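Local coordinates for protein putative NADH Oxidase (PDB 3E10) that binds flavin mononucleotide as a dimer and probably acts as an FMN-dependent oxidoreductase of the nitroreductase family, at residues L107-V112 / V144-N149; N65-A70 / F139-V144; G38-W43 / E90-A95; V19-I24 / V47-E52. One frame throughout, in Å; residues are numbered along the deposited sequence. Where two conformers were deposited one is given.

Interaction 1. Residues L107-V112 / V144-N149; sequences LDLGAV and VGYPEN
Asp108 and Leu109 meet Tyr146 where helix 89-106 has ended and the chain enters strand 110-115, an outer strand, within this chain, of the antiparallel sheet, paired here with the end of strand 136-145. Asp108, with positive phi (67°), is the C-prime residue of a Schellman motif, its helix-ending bonds running from Asp108 N and Leu109 N back to Ala105 O and Ala104 O. Its own carbonyl points across the contact, and Asp108 O lies 3.6 Å from Tyr146 CD1. Leu109 then divides its two branches. CD2 sits over the middle of the Tyr146 ring, 3.6 Å from the ring centroid and 13° off the normal, a CH-pi contact. CD1 packs on Val144 CG1 at 3.9 Å. With chi1 at -65° the leucine's CG stands beside its backbone N, and from there the two methyls reach Tyr146 and Val144. Beyond the ring, Tyr146 OH is hydrogen-bonded to Glu20 and Lys23, at the N-cap and in the first turn of helix 21-32.

Gly110 and Gly145 form an antiparallel hydrogen-bonded pair: Gly110 N donates to Gly145 O at 2.8 Å, and Gly145 N to Gly110 O at 3.0 Å. On Gly110 the position of a CB would fall about 3.1 Å from Pro147 CG, a tight distance, and the proline ring lies against the glycine backbone. Ala111 faces Val144 in the following non-hydrogen-bonded pair, their side chains on one sheet face, where Ala111 touches Leu101 and Ala104 of helix 89-106 and Val144 touches Leu27 of helix 21-32. Ala111 CB meets Val144 CG2 at 4.1 Å, while the Val144 CA-H points at Gly110 O, with 3.3 Å between CA and O.

Interaction 2. Residues N65-A70 / F139-V144; sequences NSLKTA and FCVISV
The loop that leads into strand 72-79 packs here on one face of strand 136-145, an inner strand of the antiparallel sheet of this nitroreductase-family fold. Residues 65-68 have helical backbone angles without the regular bonds of a helix, and the turn sets three side chains, Ser66, Leu67 and Ala70, against Ser143. All the residues that touch are buried. Ser66 OG and Ser143 OG are hydrogen-bonded at 2.8 Å, and the geometry is compatible with either hydroxyl as donor. In both serines OG stands between the backbone N and the carbonyl carbon (chi1 59° in Ser66, 57° in Ser143), which brings the two hydroxyls within bonding distance. Ser143 OG has a further hydrogen bond to Tyr14 OH, giving this buried hydroxyl two partners.

Beside the polar pair the contact is apolar. Leu67 does its touching with one branch: CD2 lies 3.6 Å from Ser143 CB and reaches Val141 CG1 at 4.3 Å. Val141 and Ser143, two residues apart in the strand, therefore present their side chains to the same loop, whereas Ile142 between them points away and packs on Ile100 and Leu101 of helix 89-106. Ser66 also touches Val112 and Leu114 of strand 110-115, and its side chain is about 6 Å from a bound FMN, placing the contact close to the flavin site. At the loop's end, Ala70 CB sits 3.8 Å from Ser143 CB and 3.9 Å from Val144 O.

Interaction 3. Residues G38-W43 / E90-A95; sequences GNQQPW and EQDMAA. With FMN (flavin mononucleotide), chain C.
The Trp43 indole has Gln41 CA and Pro42 CD over one face, both offset toward the rim at heights of 3.7 and 3.8 Å, while Asp92 O and the selenium of Met93 (selenomethionine) lie at its edge, near the ring plane. Trp43 CZ3 is 3.8 Å from Asp92 O. The selenium approaches Trp43 CB at 3.7 Å, brought toward the loop by a bend of the Met93 chain at chi2.

The second flat pair is polar. Gln40 NE2 donates to Asp92 OD2 at 2.7 Å with an N-H...O angle of 164°. The bond lies close to the amide plane of Gln40 and meets the carboxylate on its syn side, 21° out of plane; amide and carboxylate are themselves turned 69° apart. Pro42 CG rests beside the same oxygen, 3.5 Å from Asp92 OD2. The other oxygen, OD1, accepts from Ala37 N, so each carboxylate oxygen of this buried aspartate has an N-H partner. Gln40 OE1 is in turn held by Ile85 N.

These bonds border the flavin pocket. Asp92 OD1 is 3.7 Å from the FMN methyl C7M, and Gln91 OE1 is 3.5 Å from it. FMN is hydrogen-bonded to residues of the second subunit, among them Arg12 and Arg157, so the site is shared across the dimer. The contact joins the loop before strand 43-48 to the start of helix 89-106, with Met93 packing on Leu76 and Ala78 of strand 72-79 and Phe139 of strand 136-145.

Interaction 4. Residues V19-I24 / V47-E52; sequences VEKEKI and VLEDRE
Lys21 and Ile24 face Glu49 and Val47 across well-separated backbones: the nearest CA atoms are Ile24 and Val47, 8.6 Å apart, so side chains and waters bridge the two segments. Residues 19-24 run from a loop into helix 21-32, with Glu20 at the N-cap position and Ile24 N bonded to Glu20 O. Residues 47-52 leave strand 43-48 and enter helix 51-57 behind Asp50, whose side chain caps Asn53 N.

Glu49 makes most of the connections, each carboxylate oxygen having its own set. OE2 forms a salt bridge with Lys21 NZ at 2.6 Å, met on the syn side and 22° out of the carboxylate plane. OE1 accepts from two waters. One accepts from Val19 N and donates to Glu49 OE1 at 2.8 Å; the other donates both to Val19 O and, at 2.7 Å, to Glu49 OE1. The glutamate is thereby linked to both polar atoms of the Val19 backbone as well as to the lysine. Ile24 meets Glu49 tip to tip, CD1 being 3.5 Å from OE2, beside the salt bridge. Its other branch, CG2, lies 4.0 Å from Val47 CG1.

Ile24, Val47 and Val19 all touch Leu72 of strand 72-79, so helix 21-32 packs on the sheet at this end. Val47 also pairs in parallel with a strand of the second subunit, extending the sheet across the interface, and Glu49 N is hydrogen-bonded to Glu166 of that subunit.

Interactions 1, 2 and 4 cluster around the same sheet, while interaction 3 lies farther off, its centre 25 Å from that of interaction 1. Interactions 1 and 2 share Val144 and touch directly: Val112 N is 3.1 Å from Ser143 O, a probable hydrogen bond between neighbouring strands. Arg51 of interaction 4 reaches the loop of interaction 2, its NH1 2.9 Å from Leu67 O. Phe139 links interactions 2 and 3, with CG 3.5 Å from Met93 CB. Flavin is approached in three of the four: Val112 of interaction 1 lines one FMN pocket, Asn39, Gln91 and Asp92 of interaction 3 line another, and Ser66 of interaction 2 lies near a bound FMN. Interaction 4 is remote from these sites.

Interaction 1. Residues L107-V112 / V144-N149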
# COMPACT_ATOMS: atom_id res chain seq x y z
N LEU B 107 12.24 5.11 11.33
CA LEU B 107 12.76 6.30 11.98
C LEU B 107 12.36 6.44 13.45
O LEU B 107 12.51 7.50 14.02
CB LEU B 107 12.29 7.53 11.16
CG LEU B 107 12.76 7.59 9.71
CD1 LEU B 107 12.07 8.76 8.96
CD2 LEU B 107 14.30 7.68 9.60
N ASP B 108 11.83 5.38 14.04
CA ASP B 108 11.47 5.37 15.45
C ASP B 108 10.31 6.31 15.76
O ASP B 108 10.13 6.77 16.90
CB ASP B 108 12.70 5.68 16.34
CG ASP B 108 13.84 4.71 16.11
OD1 ASP B 108 13.61 3.50 16.17
OD2 ASP B 108 14.97 5.18 15.85
N LEU B 109 9.50 6.57 14.75
CA LEU B 109 8.30 7.38 14.88
C LEU B 109 7.09 6.45 14.94
O LEU B 109 7.15 5.29 14.51
CB LEU B 109 8.15 8.31 13.68
CG LEU B 109 9.22 9.39 13.53
CD1 LEU B 109 9.05 10.04 12.18
CD2 LEU B 109 9.12 10.41 14.64
N GLY B 110 6.00 6.97 15.48
CA GLY B 110 4.70 6.34 15.38
C GLY B 110 3.83 7.08 14.39
O GLY B 110 3.96 8.30 14.19
N ALA B 111 2.95 6.34 13.73
CA ALA B 111 2.02 6.94 12.80
C ALA B 111 0.76 6.09 12.73
O ALA B 111 0.76 4.93 13.08
CB ALA B 111 2.67 7.08 11.43
N VAL B 112 -0.31 6.70 12.25
CA VAL B 112 -1.51 5.96 11.90
C VAL B 112 -2.13 6.56 10.63
O VAL B 112 -2.18 7.78 10.44
CB VAL B 112 -2.54 5.91 13.08
CG1 VAL B 112 -2.98 7.33 13.51
CG2 VAL B 112 -3.77 5.06 12.69
N VAL B 144 1.55 11.67 12.71
CA VAL B 144 2.90 11.18 12.96
C VAL B 144 3.45 11.90 14.21
O VAL B 144 3.22 13.08 14.42
CB VAL B 144 3.84 11.50 11.78
CG1 VAL B 144 5.23 10.91 12.02
CG2 VAL B 144 3.29 10.97 10.45
N GLY B 145 4.20 11.17 15.02
CA GLY B 145 4.91 11.74 16.16
C GLY B 145 5.73 10.68 16.88
O GLY B 145 5.71 9.53 16.52
N TYR B 146 6.44 11.07 17.93
CA TYR B 146 7.11 10.10 18.77
C TYR B 146 6.05 9.43 19.67
O TYR B 146 5.21 10.10 20.26
CB TYR B 146 8.23 10.76 19.60
CG TYR B 146 9.44 11.06 18.72
CD1 TYR B 146 10.33 10.06 18.38
CD2 TYR B 146 9.60 12.28 18.12
CE1 TYR B 146 11.38 10.30 17.52
CE2 TYR B 146 10.67 12.54 17.26
CZ TYR B 146 11.56 11.54 16.97
OH TYR B 146 12.63 11.78 16.12
N PRO B 147 6.06 8.11 19.73
CA PRO B 147 5.01 7.43 20.50
C PRO B 147 4.98 7.79 21.99
O PRO B 147 6.02 7.91 22.60
CB PRO B 147 5.35 5.96 20.32
CG PRO B 147 6.11 5.89 19.07
CD PRO B 147 6.95 7.15 19.07
N GLU B 148 3.78 7.96 22.54
CA GLU B 148 3.60 8.31 23.98
C GLU B 148 3.55 7.09 24.90
O GLU B 148 4.25 7.03 25.92
CB GLU B 148 2.31 9.12 24.14
CG GLU B 148 1.99 9.62 25.55
CD GLU B 148 3.04 10.59 26.06
OE1 GLU B 148 4.10 10.12 26.52
OE2 GLU B 148 2.82 11.82 25.99
N ASN B 149 2.68 6.15 24.57
CA ASN B 149 2.36 5.02 25.46
C ASN B 149 1.94 3.84 24.63
O ASN B 149 0.94 3.16 24.92
CB ASN B 149 1.27 5.40 26.47
CG ASN B 149 -0.07 5.74 25.80
OD1 ASN B 149 -0.21 5.78 24.57
ND2 ASN B 149 -1.08 5.97 26.64

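Interaction 2. Residues N65-A70 / F139-V144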
# COMPACT_ATOMS: atom_id res chain seq x y z
N ASN B 65 -8.87 11.24 16.12
CA ASN B 65 -8.48 11.87 17.37
C ASN B 65 -6.99 11.84 17.64
O ASN B 65 -6.48 12.62 18.46
CB ASN B 65 -9.28 11.29 18.54
CG ASN B 65 -10.72 11.77 18.53
OD1 ASN B 65 -11.03 12.85 18.02
ND2 ASN B 65 -11.61 10.96 19.10
N SER B 66 -6.25 10.98 16.95
CA SER B 66 -4.79 10.99 17.05
C SER B 66 -4.19 12.35 16.72
O SER B 66 -3.11 12.70 17.20
CB SER B 66 -4.18 9.92 16.15
OG SER B 66 -4.53 10.12 14.81
N LEU B 67 -4.87 13.12 15.89
CA LEU B 67 -4.35 14.40 15.48
C LEU B 67 -4.31 15.39 16.64
O LEU B 67 -3.58 16.37 16.60
CB LEU B 67 -5.17 14.97 14.32
CG LEU B 67 -4.95 14.25 12.98
CD1 LEU B 67 -6.07 14.58 12.00
CD2 LEU B 67 -3.56 14.66 12.44
N LYS B 68 -5.07 15.13 17.69
CA LYS B 68 -5.10 16.07 18.81
C LYS B 68 -3.78 16.14 19.58
O LYS B 68 -3.53 17.13 20.27
CB LYS B 68 -6.25 15.75 19.76
CG LYS B 68 -7.61 15.88 19.09
CD LYS B 68 -8.73 15.66 20.07
CE LYS B 68 -10.09 15.80 19.40
NZ LYS B 68 -10.25 17.09 18.65
N THR B 69 -2.96 15.10 19.47
CA THR B 69 -1.61 15.14 20.06
C THR B 69 -0.48 15.11 19.05
O THR B 69 0.70 15.26 19.42
CB THR B 69 -1.40 14.03 21.11
OG1 THR B 69 -1.48 12.75 20.47
CG2 THR B 69 -2.45 14.11 22.28
N ALA B 70 -0.78 14.95 17.77
CA ALA B 70 0.25 14.77 16.77
C ALA B 70 0.99 16.07 16.50
O ALA B 70 0.36 17.10 16.28
CB ALA B 70 -0.37 14.27 15.44
N PHE B 139 -7.21 11.78 -0.15
CA PHE B 139 -7.06 10.34 0.01
C PHE B 139 -7.09 9.89 1.48
O PHE B 139 -7.94 9.09 1.88
CB PHE B 139 -5.80 9.82 -0.68
CG PHE B 139 -5.62 8.33 -0.48
CD1 PHE B 139 -6.46 7.44 -1.11
CD2 PHE B 139 -4.69 7.82 0.41
CE1 PHE B 139 -6.32 6.08 -0.92
CE2 PHE B 139 -4.57 6.44 0.63
CZ PHE B 139 -5.37 5.58 -0.03
N CYS B 140 -6.18 10.42 2.29
CA CYS B 140 -6.12 10.08 3.70
C CYS B 140 -5.30 11.13 4.41
O CYS B 140 -4.69 12.00 3.77
CB CYS B 140 -5.53 8.68 3.93
SG CYS B 140 -3.72 8.56 3.79
N VAL B 141 -5.29 11.05 5.73
CA VAL B 141 -4.35 11.82 6.55
C VAL B 141 -3.53 10.83 7.35
O VAL B 141 -4.07 9.84 7.83
CB VAL B 141 -5.07 12.79 7.49
CG1 VAL B 141 -4.07 13.55 8.36
CG2 VAL B 141 -6.01 13.75 6.73
N ILE B 142 -2.22 11.09 7.48
CA ILE B 142 -1.36 10.30 8.37
C ILE B 142 -0.89 11.21 9.51
O ILE B 142 -0.29 12.26 9.26
CB ILE B 142 -0.19 9.68 7.60
CG1 ILE B 142 -0.71 8.70 6.52
CG2 ILE B 142 0.75 8.91 8.57
CD1 ILE B 142 0.30 8.19 5.60
N SER B 143 -1.24 10.84 10.74
CA SER B 143 -0.74 11.57 11.89
C SER B 143 0.56 10.88 12.31
O SER B 143 0.67 9.66 12.22
CB SER B 143 -1.73 11.62 13.04
OG SER B 143 -2.10 10.35 13.43
N VAL B 144 1.55 11.67 12.71
CA VAL B 144 2.90 11.18 12.96
C VAL B 144 3.45 11.90 14.21
O VAL B 144 3.22 13.08 14.42
CB VAL B 144 3.84 11.50 11.78
CG1 VAL B 144 5.23 10.91 12.02
CG2 VAL B 144 3.29 10.97 10.45

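Interaction 3. Residues G38-W43 / E90-A95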
# COMPACT_ATOMS: atom_id res chain seq x y z
N GLY B 38 0.75 2.58 -14.32
CA GLY B 38 1.26 3.43 -15.41
C GLY B 38 2.43 4.34 -15.05
O GLY B 38 2.73 5.26 -15.78
N ASN B 39 3.05 4.13 -13.88
CA ASN B 39 3.99 5.07 -13.32
C ASN B 39 3.41 6.51 -13.27
O ASN B 39 4.14 7.49 -13.44
CB ASN B 39 5.31 5.09 -14.12
CG ASN B 39 6.44 5.78 -13.39
OD1 ASN B 39 6.53 5.78 -12.15
ND2 ASN B 39 7.34 6.40 -14.16
N GLN B 40 2.11 6.60 -13.02
CA GLN B 40 1.44 7.89 -13.07
C GLN B 40 1.77 8.82 -11.90
O GLN B 40 1.58 10.03 -12.01
CB GLN B 40 -0.08 7.74 -13.23
CG GLN B 40 -0.83 7.14 -12.06
CD GLN B 40 -2.24 6.74 -12.41
OE1 GLN B 40 -2.76 7.17 -13.47
NE2 GLN B 40 -2.86 5.90 -11.57
N GLN B 41 2.27 8.26 -10.79
CA GLN B 41 2.72 9.08 -9.64
C GLN B 41 1.79 10.25 -9.34
O GLN B 41 2.18 11.40 -9.51
CB GLN B 41 4.14 9.61 -9.88
CG GLN B 41 5.20 8.53 -10.14
CD GLN B 41 6.53 9.09 -10.61
OE1 GLN B 41 7.13 8.56 -11.58
NE2 GLN B 41 7.03 10.07 -9.94
N PRO B 42 0.56 9.95 -8.91
CA PRO B 42 -0.50 10.99 -8.93
C PRO B 42 -0.56 11.84 -7.64
O PRO B 42 -1.43 12.69 -7.51
CB PRO B 42 -1.75 10.16 -9.09
CG PRO B 42 -1.46 8.92 -8.30
CD PRO B 42 0.02 8.64 -8.52
N TRP B 43 0.43 11.67 -6.78
CA TRP B 43 0.33 12.17 -5.39
C TRP B 43 0.76 13.62 -5.19
O TRP B 43 1.70 14.14 -5.83
CB TRP B 43 1.19 11.32 -4.47
CG TRP B 43 2.47 10.78 -5.12
CD1 TRP B 43 3.57 11.48 -5.51
CD2 TRP B 43 2.72 9.42 -5.44
NE1 TRP B 43 4.50 10.62 -6.05
CE2 TRP B 43 4.00 9.34 -6.00
CE3 TRP B 43 1.97 8.25 -5.28
CZ2 TRP B 43 4.55 8.13 -6.47
CZ3 TRP B 43 2.52 7.02 -5.71
CH2 TRP B 43 3.80 7.00 -6.30
N GLU B 90 -6.53 5.01 -6.15
CA GLU B 90 -6.54 4.76 -4.73
C GLU B 90 -5.50 3.72 -4.32
O GLU B 90 -5.00 3.75 -3.20
CB GLU B 90 -7.92 4.39 -4.24
CG GLU B 90 -8.91 5.53 -4.42
CD GLU B 90 -9.79 5.39 -5.65
OE1 GLU B 90 -9.28 4.94 -6.72
OE2 GLU B 90 -10.99 5.76 -5.53
N GLN B 91 -5.16 2.83 -5.25
CA GLN B 91 -4.16 1.80 -4.98
C GLN B 91 -2.77 2.40 -4.93
O GLN B 91 -1.99 2.09 -4.02
CB GLN B 91 -4.25 0.70 -6.04
CG GLN B 91 -5.62 -0.01 -6.00
CD GLN B 91 -5.80 -1.05 -7.08
OE1 GLN B 91 -4.83 -1.71 -7.48
NE2 GLN B 91 -7.04 -1.20 -7.58
N ASP B 92 -2.47 3.27 -5.89
CA ASP B 92 -1.23 4.00 -5.88
C ASP B 92 -1.04 4.73 -4.53
O ASP B 92 0.03 4.72 -3.96
CB ASP B 92 -1.23 5.10 -6.94
CG ASP B 92 -1.40 4.61 -8.37
OD1 ASP B 92 -1.32 3.38 -8.62
OD2 ASP B 92 -1.58 5.52 -9.24
N MSE B 93 -2.11 5.41 -4.09
CA MSE B 93 -2.04 6.24 -2.89
C MSE B 93 -1.92 5.40 -1.64
O MSE B 93 -1.19 5.79 -0.72
CB MSE B 93 -3.26 7.18 -2.76
CG MSE B 93 -3.43 8.21 -3.92
SE MSE B 93 -1.89 9.32 -4.20
CE MSE B 93 -1.85 10.15 -2.44
N ALA B 94 -2.55 4.24 -1.66
CA ALA B 94 -2.42 3.30 -0.56
C ALA B 94 -0.98 2.76 -0.45
O ALA B 94 -0.45 2.60 0.65
CB ALA B 94 -3.45 2.14 -0.76
N ALA B 95 -0.35 2.52 -1.61
CA ALA B 95 1.04 2.05 -1.60
C ALA B 95 1.96 3.14 -1.03
O ALA B 95 2.88 2.84 -0.27
CB ALA B 95 1.45 1.64 -3.03
N1 FMN C . 3.02 -3.26 -14.13
C2 FMN C . 2.72 -4.09 -15.18
O2 FMN C . 3.62 -4.53 -15.90
N3 FMN C . 1.44 -4.51 -15.42
C4 FMN C . 0.36 -4.03 -14.70
O4 FMN C . -0.78 -4.47 -14.93
C4A FMN C . 0.65 -3.19 -13.60
N5 FMN C . -0.35 -2.73 -12.80
C5A FMN C . -0.08 -1.93 -11.71
C6 FMN C . -1.11 -1.49 -10.89
C7 FMN C . -0.87 -0.70 -9.78
C7M FMN C . -2.03 -0.26 -8.91
C8 FMN C . 0.44 -0.35 -9.47
C8M FMN C . 0.71 0.29 -8.14
C9 FMN C . 1.49 -0.79 -10.29
C9A FMN C . 1.25 -1.58 -11.41
N10 FMN C . 2.27 -1.99 -12.26
C10 FMN C . 1.98 -2.82 -13.33
C1' FMN C . 3.70 -1.60 -11.99
C2' FMN C . 3.95 -0.15 -12.42
O2' FMN C . 4.03 -0.03 -13.84
C3' FMN C . 5.21 0.37 -11.75
O3' FMN C . 4.98 0.43 -10.34
C4' FMN C . 5.66 1.77 -12.27
O4' FMN C . 6.04 1.73 -13.62
C5' FMN C . 6.80 2.33 -11.43
O5' FMN C . 7.97 1.53 -11.54
P FMN C . 8.58 0.89 -10.20
O1P FMN C . 7.57 -0.12 -9.67
O2P FMN C . 9.87 0.23 -10.65
O3P FMN C . 8.84 2.02 -9.20

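Interaction 4. Residues V19-I24 / V47-E52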
# COMPACT_ATOMS: atom_id res chain seq x y z
N VAL B 19 8.76 16.46 15.06
CA VAL B 19 9.44 15.53 14.17
C VAL B 19 10.48 16.35 13.42
O VAL B 19 10.16 17.37 12.80
CB VAL B 19 8.46 14.87 13.19
CG1 VAL B 19 9.20 13.96 12.26
CG2 VAL B 19 7.36 14.06 13.96
N GLU B 20 11.72 15.89 13.49
CA GLU B 20 12.84 16.60 12.88
C GLU B 20 12.60 16.79 11.39
O GLU B 20 12.08 15.89 10.71
CB GLU B 20 14.15 15.83 13.09
CG GLU B 20 14.63 15.76 14.57
CD GLU B 20 14.10 14.59 15.38
OE1 GLU B 20 13.06 13.99 15.01
OE2 GLU B 20 14.72 14.27 16.42
N LYS B 21 13.02 17.95 10.88
CA LYS B 21 12.87 18.27 9.47
C LYS B 21 13.42 17.16 8.58
O LYS B 21 12.81 16.84 7.58
CB LYS B 21 13.54 19.61 9.10
CG LYS B 21 12.94 20.79 9.81
CD LYS B 21 11.50 21.10 9.42
CE LYS B 21 11.15 22.51 9.93
NZ LYS B 21 9.72 22.66 10.17
N GLU B 22 14.56 16.58 8.95
CA GLU B 22 15.16 15.54 8.13
C GLU B 22 14.28 14.29 8.04
O GLU B 22 14.24 13.63 7.02
CB GLU B 22 16.56 15.17 8.59
CG GLU B 22 16.67 14.55 9.91
N LYS B 23 13.57 13.98 9.12
CA LYS B 23 12.68 12.84 9.14
C LYS B 23 11.42 13.11 8.32
O LYS B 23 10.95 12.23 7.61
CB LYS B 23 12.30 12.47 10.59
CG LYS B 23 13.48 11.83 11.34
CD LYS B 23 13.09 11.20 12.67
CE LYS B 23 14.31 10.59 13.37
NZ LYS B 23 13.94 9.84 14.61
N ILE B 24 10.93 14.35 8.39
CA ILE B 24 9.78 14.72 7.56
C ILE B 24 10.13 14.47 6.09
O ILE B 24 9.35 13.88 5.36
CB ILE B 24 9.33 16.17 7.76
CG1 ILE B 24 8.97 16.41 9.23
CG2 ILE B 24 8.13 16.49 6.85
CD1 ILE B 24 8.53 17.83 9.57
N VAL B 47 1.78 19.10 4.26
CA VAL B 47 2.50 18.78 5.47
C VAL B 47 2.15 19.87 6.48
O VAL B 47 2.33 21.07 6.17
CB VAL B 47 4.01 18.78 5.22
CG1 VAL B 47 4.77 18.56 6.53
CG2 VAL B 47 4.36 17.71 4.14
N LEU B 48 1.61 19.46 7.63
CA LEU B 48 1.25 20.40 8.71
C LEU B 48 2.07 20.15 9.97
O LEU B 48 2.20 19.02 10.44
CB LEU B 48 -0.21 20.27 9.08
CG LEU B 48 -1.28 20.57 8.02
CD1 LEU B 48 -1.53 19.33 7.09
CD2 LEU B 48 -2.56 21.01 8.72
N GLU B 49 2.60 21.25 10.51
CA GLU B 49 3.19 21.29 11.84
C GLU B 49 2.52 22.33 12.74
O GLU B 49 2.86 22.42 13.93
CB GLU B 49 4.69 21.56 11.75
CG GLU B 49 5.48 20.44 11.10
CD GLU B 49 6.99 20.63 11.29
OE1 GLU B 49 7.51 20.30 12.40
OE2 GLU B 49 7.64 21.13 10.33
N ASP B 50 1.59 23.12 12.20
CA ASP B 50 0.90 24.12 13.02
C ASP B 50 -0.10 23.41 13.91
O ASP B 50 -1.06 22.81 13.43
CB ASP B 50 0.19 25.13 12.16
CG ASP B 50 -0.53 26.18 12.99
OD1 ASP B 50 0.17 27.07 13.50
OD2 ASP B 50 -1.75 26.08 13.17
N ARG B 51 0.08 23.51 15.22
CA ARG B 51 -0.72 22.71 16.11
C ARG B 51 -2.21 23.10 16.07
O ARG B 51 -3.08 22.23 16.12
CB ARG B 51 -0.07 22.68 17.50
CG ARG B 51 1.12 21.61 17.61
CD ARG B 51 0.56 20.14 17.62
NE ARG B 51 -0.56 20.16 18.53
CZ ARG B 51 -1.69 19.49 18.43
NH1 ARG B 51 -1.91 18.59 17.49
NH2 ARG B 51 -2.62 19.70 19.34
N GLU B 52 -2.51 24.38 15.90
CA GLU B 52 -3.90 24.78 15.76
C GLU B 52 -4.56 24.17 14.50
O GLU B 52 -5.71 23.72 14.54
CB GLU B 52 -4.01 26.30 15.68
CG GLU B 52 -5.42 26.79 15.59
O HOH W 1 6.66 18.10 13.90
O HOH W 2 10.21 20.01 12.44